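Transmembrane oligosaccharyl transferase (Archaeoglobus fulgidus, PDB 3WAJ) belongs to the archaeal AglB branch of the STT3 oligosaccharyl transferases, joining a multi-helix membrane domain of the GT-C type to a mixed globular C-terminal region. Local coordinates at residues R129-K134 and M408-W413; M614-Y619 and V745-A750. One frame throughout, in Å; residues are numbered along the deposited sequence.

How the contacts relate
Following the chain from its N terminus, contact 1 opens at residues 129-134, at the end of helix 121-131, and closes at 408-413 in helix 405-420. The modelled part of the 273 residues between is largely helical and contains no strand, and the loop it closes belongs to the STT3-type membrane domain. Contact 2 begins only afterwards, at 614-619, and closes at 745-750 in helix 740-755, spanning 125 residues of mixed helix and strand. The two loops therefore follow in series, neither nested nor crossed. Their centres lie about 54 Å apart on opposite sides of the chain's centre: contact 1 ties helices of the membrane domain, contact 2 elements of the globular region.

Contact 1 of 2, residues R129-K134 and M408-W413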
loop_
_atom_site.group_PDB
_atom_site.type_symbol
_atom_site.label_atom_id
_atom_site.label_comp_id
_atom_site.label_asym_id
_atom_site.label_seq_id
_atom_site.Cartn_x
_atom_site.Cartn_y
_atom_site.Cartn_z
ATOM N N ARG A 129 23.131 -13.168 -20.152
ATOM C CA ARG A 129 23.854 -13.530 -21.370
ATOM C C ARG A 129 25.067 -12.612 -21.520
ATOM O O ARG A 129 26.166 -13.061 -21.833
ATOM C CB ARG A 129 22.946 -13.395 -22.597
ATOM C CG ARG A 129 23.435 -14.095 -23.861
ATOM C CD ARG A 129 24.395 -13.235 -24.685
ATOM N NE ARG A 129 23.706 -12.161 -25.401
ATOM C CZ ARG A 129 23.724 -12.005 -26.723
ATOM N NH1 ARG A 129 24.407 -12.851 -27.488
ATOM N NH2 ARG A 129 23.062 -10.997 -27.283
ATOM N N GLU A 130 24.851 -11.321 -21.287
ATOM C CA GLU A 130 25.859 -10.295 -21.542
ATOM C C GLU A 130 26.993 -10.314 -20.531
ATOM O O GLU A 130 28.065 -9.744 -20.769
ATOM C CB GLU A 130 25.200 -8.913 -21.556
ATOM C CG GLU A 130 25.316 -8.201 -22.885
ATOM C CD GLU A 130 25.343 -9.164 -24.052
ATOM O OE1 GLU A 130 24.353 -9.893 -24.263
ATOM O OE2 GLU A 130 26.366 -9.193 -24.763
ATOM N N VAL A 131 26.749 -10.958 -19.396
ATOM C CA VAL A 131 27.758 -11.064 -18.354
ATOM C C VAL A 131 28.436 -12.404 -18.512
ATOM O O VAL A 131 29.663 -12.511 -18.492
ATOM C CB VAL A 131 27.136 -10.968 -16.955
ATOM C CG1 VAL A 131 28.139 -11.384 -15.894
ATOM C CG2 VAL A 131 26.625 -9.546 -16.689
ATOM N N PHE A 132 27.621 -13.432 -18.695
ATOM C CA PHE A 132 28.142 -14.779 -18.851
ATOM C C PHE A 132 27.991 -15.315 -20.281
ATOM O O PHE A 132 28.522 -14.720 -21.221
ATOM C CB PHE A 132 27.511 -15.703 -17.809
ATOM C CG PHE A 132 27.624 -15.179 -16.398
ATOM C CD1 PHE A 132 28.868 -14.973 -15.817
ATOM C CD2 PHE A 132 26.493 -14.889 -15.656
ATOM C CE1 PHE A 132 28.980 -14.493 -14.516
ATOM C CE2 PHE A 132 26.596 -14.412 -14.355
ATOM C CZ PHE A 132 27.844 -14.214 -13.785
ATOM N N ASP A 133 27.277 -16.426 -20.432
ATOM C CA ASP A 133 27.065 -17.030 -21.741
ATOM C C ASP A 133 25.581 -17.245 -22.018
ATOM O O ASP A 133 24.726 -16.621 -21.389
ATOM C CB ASP A 133 27.818 -18.358 -21.846
ATOM C CG ASP A 133 27.391 -19.354 -20.786
ATOM O OD1 ASP A 133 26.171 -19.497 -20.557
ATOM O OD2 ASP A 133 28.276 -19.994 -20.179
ATOM N N LYS A 134 25.282 -18.131 -22.961
ATOM C CA LYS A 134 23.901 -18.430 -23.322
ATOM C C LYS A 134 23.272 -19.527 -22.472
ATOM O O LYS A 134 22.082 -19.480 -22.160
ATOM C CB LYS A 134 23.818 -18.904 -24.775
ATOM C CG LYS A 134 23.282 -17.858 -25.739
ATOM C CD LYS A 134 24.104 -17.814 -27.017
ATOM C CE LYS A 134 23.803 -16.560 -27.823
ATOM N NZ LYS A 134 24.336 -16.651 -29.210
ATOM N N MET A 408 32.333 -8.046 -12.901
ATOM C CA MET A 408 32.528 -7.108 -11.805
ATOM C C MET A 408 31.314 -6.190 -11.647
ATOM O O MET A 408 30.886 -5.904 -10.531
ATOM C CB MET A 408 33.800 -6.278 -11.997
ATOM C CG MET A 408 34.141 -5.424 -10.783
ATOM S SD MET A 408 35.340 -4.130 -11.139
ATOM C CE MET A 408 34.553 -3.312 -12.530
ATOM N N ALA A 409 30.761 -5.742 -12.771
ATOM C CA ALA A 409 29.597 -4.863 -12.764
ATOM C C ALA A 409 28.427 -5.536 -12.048
ATOM O O ALA A 409 27.736 -4.917 -11.244
ATOM C CB ALA A 409 29.214 -4.481 -14.188
ATOM N N LEU A 410 28.227 -6.817 -12.330
ATOM C CA LEU A 410 27.125 -7.562 -11.733
ATOM C C LEU A 410 27.236 -7.653 -10.206
ATOM O O LEU A 410 26.245 -7.460 -9.494
ATOM C CB LEU A 410 27.016 -8.954 -12.362
ATOM C CG LEU A 410 25.617 -9.560 -12.482
ATOM C CD1 LEU A 410 24.778 -8.852 -13.557
ATOM C CD2 LEU A 410 25.744 -11.049 -12.763
ATOM N N LEU A 411 28.440 -7.941 -9.712
ATOM C CA LEU A 411 28.694 -8.013 -8.270
ATOM C C LEU A 411 28.400 -6.692 -7.562
ATOM O O LEU A 411 27.800 -6.673 -6.486
ATOM C CB LEU A 411 30.134 -8.460 -8.002
ATOM C CG LEU A 411 30.276 -9.979 -7.880
ATOM C CD1 LEU A 411 31.726 -10.433 -8.043
ATOM C CD2 LEU A 411 29.711 -10.447 -6.545
ATOM N N ILE A 412 28.831 -5.599 -8.188
ATOM C CA ILE A 412 28.620 -4.254 -7.676
ATOM C C ILE A 412 27.130 -3.969 -7.575
ATOM O O ILE A 412 26.661 -3.385 -6.600
ATOM C CB ILE A 412 29.278 -3.209 -8.609
ATOM C CG1 ILE A 412 30.800 -3.348 -8.583
ATOM C CG2 ILE A 412 28.886 -1.790 -8.220
ATOM C CD1 ILE A 412 31.512 -2.319 -9.455
ATOM N N TRP A 413 26.389 -4.375 -8.598
ATOM C CA TRP A 413 24.937 -4.240 -8.595
ATOM C C TRP A 413 24.335 -5.031 -7.438
ATOM O O TRP A 413 23.497 -4.521 -6.703
ATOM C CB TRP A 413 24.361 -4.720 -9.932
ATOM C CG TRP A 413 22.871 -4.946 -9.928
ATOM C CD1 TRP A 413 21.892 -4.016 -9.686
ATOM C CD2 TRP A 413 22.193 -6.177 -10.211
ATOM N NE1 TRP A 413 20.651 -4.603 -9.793
ATOM C CE2 TRP A 413 20.808 -5.926 -10.116
ATOM C CE3 TRP A 413 22.624 -7.465 -10.533
ATOM C CZ2 TRP A 413 19.849 -6.921 -10.333
ATOM C CZ3 TRP A 413 21.670 -8.458 -10.746
ATOM C CH2 TRP A 413 20.303 -8.178 -10.646
#
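Val-131 and Phe-132, at the end of helix 121-131 and in the loop that follows, receive Leu-410 in an apolar contact with helix 405-420 of the GT-C-type membrane domain. Leu-410 reaches across with both branches. Its CD1 meets CG2 of Val-131 at 3.7 Å, while CD2 comes to CE2 of Phe-132 at 3.8 Å and is nearly as close to CZ. In the valine, CG1 lies anti to the backbone N (chi1 167°), which leaves CG2 beside that N as the branch that meets CD1. CG1 approaches CD2 of Leu-410 at 4.0 Å and also sits 3.4 Å above the plane of the Phe-132 ring, over its centre. The phenylalanine CB does not aim at the other helix, yet with CG anti to the carbonyl carbon (chi1 -52°) the far end of the ring comes nearer to it, the Phe-132 and Leu-410 side chains crossing at about a right angle. Around this pair, Leu-178 of helix 163-181 touches Val-131, and Val-437 and Tyr-438 of helix 429-446 pack on Leu-410. Just beyond, Asp-133 occupies the N-cap position of helix 134-144 and its OD1 accepts a hydrogen bond from the backbone N of Ala-136. Just before Val-131, NE of Arg-129 forms a salt bridge to OE1 of Glu-130 at 2.6 Å.

Contact 2 of 2, residues M614-Y619 and V745-A750; sequences METGKY and VLYKYA
Thr-616 and Tyr-747 have the closest CA atoms of the two segments, 8.8 Å apart, between 614-619, where helix 612-615 ends, and 745-750 within helix 740-755. One side chain spans most of that gap: Tyr-747 points from its helix toward the other segment, its CG anti to the carbonyl carbon (chi1 -82°), and brings its ring edge-on to the end of the short helix. CE2 of this ring lies 3.6 Å from the carbonyl O of Glu-615, which approaches the edge in the ring plane. The same oxygen accepts a hydrogen bond from the hydroxyl of Tyr-674. The same CE2 also meets CG2 of Thr-616 at 4.0 Å, the two side chains crossing obliquely, and the phenol OH stands 3.9 Å from CA of Thr-616. A water completes the polar end, bridging OH of Tyr-747 at 2.9 Å and O of Thr-616 at 3.2 Å; it donates to the carbonyl. The contact thus lies at a helix C terminus, since Thr-616 is the first residue to leave helical geometry, and it joins this end to helix 740-755 in the globular region. The threonine hydroxyl takes no part across the gap: with chi1 at 64°, OG1 bonds to O of Ile-612 one turn back. CG2, anti to the carbonyl carbon, is the branch that meets the tyrosine, while the side chain also touches Met-740 and Gln-743 of helix 740-755. At the margin the extended Glu-615 side chain heads toward that helix, and OE2 ends 5.6 Å from NZ of Lys-748, too far for a salt bridge; that lysine pairs instead with Glu-744 and bonds to the carbonyl O of Ala-766.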
loop_
_atom_site.group_PDB
_atom_site.type_symbol
_atom_site.label_atom_id
_atom_site.label_comp_id
_atom_site.label_asym_id
_atom_site.label_seq_id
_atom_site.Cartn_x
_atom_site.Cartn_y
_atom_site.Cartn_z
ATOM N N MET A 614 -10.667 -1.680 11.450
ATOM C CA MET A 614 -10.554 -0.462 12.243
ATOM C C MET A 614 -11.028 -0.661 13.681
ATOM O O MET A 614 -10.410 -0.170 14.627
ATOM C CB MET A 614 -11.355 0.651 11.567
ATOM C CG MET A 614 -10.695 1.147 10.272
ATOM S SD MET A 614 -11.736 2.223 9.271
ATOM C CE MET A 614 -12.092 3.517 10.494
ATOM N N GLU A 615 -12.123 -1.395 13.842
ATOM C CA GLU A 615 -12.666 -1.641 15.169
ATOM C C GLU A 615 -11.742 -2.562 15.962
ATOM O O GLU A 615 -11.531 -2.368 17.156
ATOM C CB GLU A 615 -14.066 -2.272 15.066
ATOM C CG GLU A 615 -14.706 -2.651 16.398
ATOM C CD GLU A 615 -16.025 -3.407 16.218
ATOM O OE1 GLU A 615 -15.994 -4.490 15.601
ATOM O OE2 GLU A 615 -17.088 -2.930 16.686
ATOM N N THR A 616 -11.176 -3.555 15.282
ATOM C CA THR A 616 -10.396 -4.585 15.949
ATOM C C THR A 616 -8.896 -4.519 15.671
ATOM O O THR A 616 -8.173 -3.800 16.343
ATOM C CB THR A 616 -10.929 -5.978 15.625
ATOM O OG1 THR A 616 -10.761 -6.228 14.226
ATOM C CG2 THR A 616 -12.407 -6.074 15.990
ATOM N N GLY A 617 -8.426 -5.285 14.695
ATOM C CA GLY A 617 -6.995 -5.488 14.492
ATOM C C GLY A 617 -6.182 -4.237 14.207
ATOM O O GLY A 617 -5.053 -4.097 14.678
ATOM N N LYS A 618 -6.753 -3.317 13.437
ATOM C CA LYS A 618 -6.036 -2.113 13.083
ATOM C C LYS A 618 -6.228 -1.001 14.107
ATOM O O LYS A 618 -5.659 0.081 13.935
ATOM C CB LYS A 618 -6.458 -1.612 11.688
ATOM C CG LYS A 618 -6.258 -2.602 10.543
ATOM C CD LYS A 618 -6.584 -1.924 9.209
ATOM C CE LYS A 618 -6.214 -2.825 8.028
ATOM N NZ LYS A 618 -6.964 -2.425 6.777
ATOM N N TYR A 619 -7.028 -1.236 15.150
ATOM C CA TYR A 619 -7.277 -0.143 16.091
ATOM C C TYR A 619 -5.977 0.331 16.751
ATOM O O TYR A 619 -5.744 1.532 16.887
ATOM C CB TYR A 619 -8.359 -0.439 17.155
ATOM C CG TYR A 619 -8.519 0.778 18.049
ATOM C CD1 TYR A 619 -7.760 0.916 19.212
ATOM C CD2 TYR A 619 -9.354 1.831 17.681
ATOM C CE1 TYR A 619 -7.856 2.052 20.002
ATOM C CE2 TYR A 619 -9.462 2.978 18.467
ATOM C CZ TYR A 619 -8.708 3.076 19.627
ATOM O OH TYR A 619 -8.788 4.189 20.427
ATOM N N VAL A 745 -17.787 -9.588 18.861
ATOM C CA VAL A 745 -18.711 -10.200 19.816
ATOM C C VAL A 745 -18.076 -10.220 21.200
ATOM O O VAL A 745 -18.697 -9.820 22.175
ATOM C CB VAL A 745 -19.155 -11.631 19.390
ATOM C CG1 VAL A 745 -19.870 -12.315 20.521
ATOM C CG2 VAL A 745 -20.082 -11.564 18.169
ATOM N N LEU A 746 -16.822 -10.652 21.280
ATOM C CA LEU A 746 -16.141 -10.675 22.567
ATOM C C LEU A 746 -15.909 -9.266 23.159
ATOM O O LEU A 746 -16.051 -9.060 24.370
ATOM C CB LEU A 746 -14.844 -11.480 22.469
ATOM C CG LEU A 746 -15.054 -12.966 22.150
ATOM C CD1 LEU A 746 -13.718 -13.726 22.081
ATOM C CD2 LEU A 746 -15.986 -13.597 23.177
ATOM N N TYR A 747 -15.558 -8.304 22.312
ATOM C CA TYR A 747 -15.402 -6.918 22.746
ATOM C C TYR A 747 -16.678 -6.439 23.418
ATOM O O TYR A 747 -16.631 -5.804 24.476
ATOM C CB TYR A 747 -15.162 -6.015 21.538
ATOM C CG TYR A 747 -13.753 -5.965 21.036
ATOM C CD1 TYR A 747 -12.824 -6.919 21.406
ATOM C CD2 TYR A 747 -13.341 -4.937 20.205
ATOM C CE1 TYR A 747 -11.514 -6.855 20.948
ATOM C CE2 TYR A 747 -12.032 -4.857 19.746
ATOM C CZ TYR A 747 -11.126 -5.819 20.118
ATOM O OH TYR A 747 -9.828 -5.752 19.643
ATOM N N LYS A 748 -17.816 -6.732 22.781
ATOM C CA LYS A 748 -19.125 -6.330 23.293
ATOM C C LYS A 748 -19.441 -7.032 24.593
ATOM O O LYS A 748 -19.960 -6.423 25.535
ATOM C CB LYS A 748 -20.227 -6.640 22.270
ATOM C CG LYS A 748 -20.137 -5.800 21.036
ATOM C CD LYS A 748 -21.234 -6.128 20.028
ATOM C CE LYS A 748 -21.192 -5.095 18.903
ATOM N NZ LYS A 748 -21.930 -5.501 17.689
ATOM N N TYR A 749 -19.144 -8.326 24.634
ATOM C CA TYR A 749 -19.303 -9.118 25.862
ATOM C C TYR A 749 -18.487 -8.514 27.008
ATOM O O TYR A 749 -19.033 -8.247 28.076
ATOM C CB TYR A 749 -18.896 -10.570 25.612
ATOM C CG TYR A 749 -18.867 -11.433 26.859
ATOM C CD1 TYR A 749 -20.040 -11.735 27.559
ATOM C CD2 TYR A 749 -17.669 -11.984 27.311
ATOM C CE1 TYR A 749 -20.007 -12.535 28.694
ATOM C CE2 TYR A 749 -17.618 -12.786 28.437
ATOM C CZ TYR A 749 -18.787 -13.062 29.131
ATOM O OH TYR A 749 -18.715 -13.873 30.243
ATOM N N ALA A 750 -17.194 -8.281 26.764
ATOM C CA ALA A 750 -16.307 -7.630 27.731
ATOM C C ALA A 750 -16.888 -6.326 28.273
ATOM O O ALA A 750 -16.877 -6.083 29.486
ATOM C CB ALA A 750 -14.961 -7.367 27.110
HETATM O O HOH W 1 -8.625 -3.148 19.425
#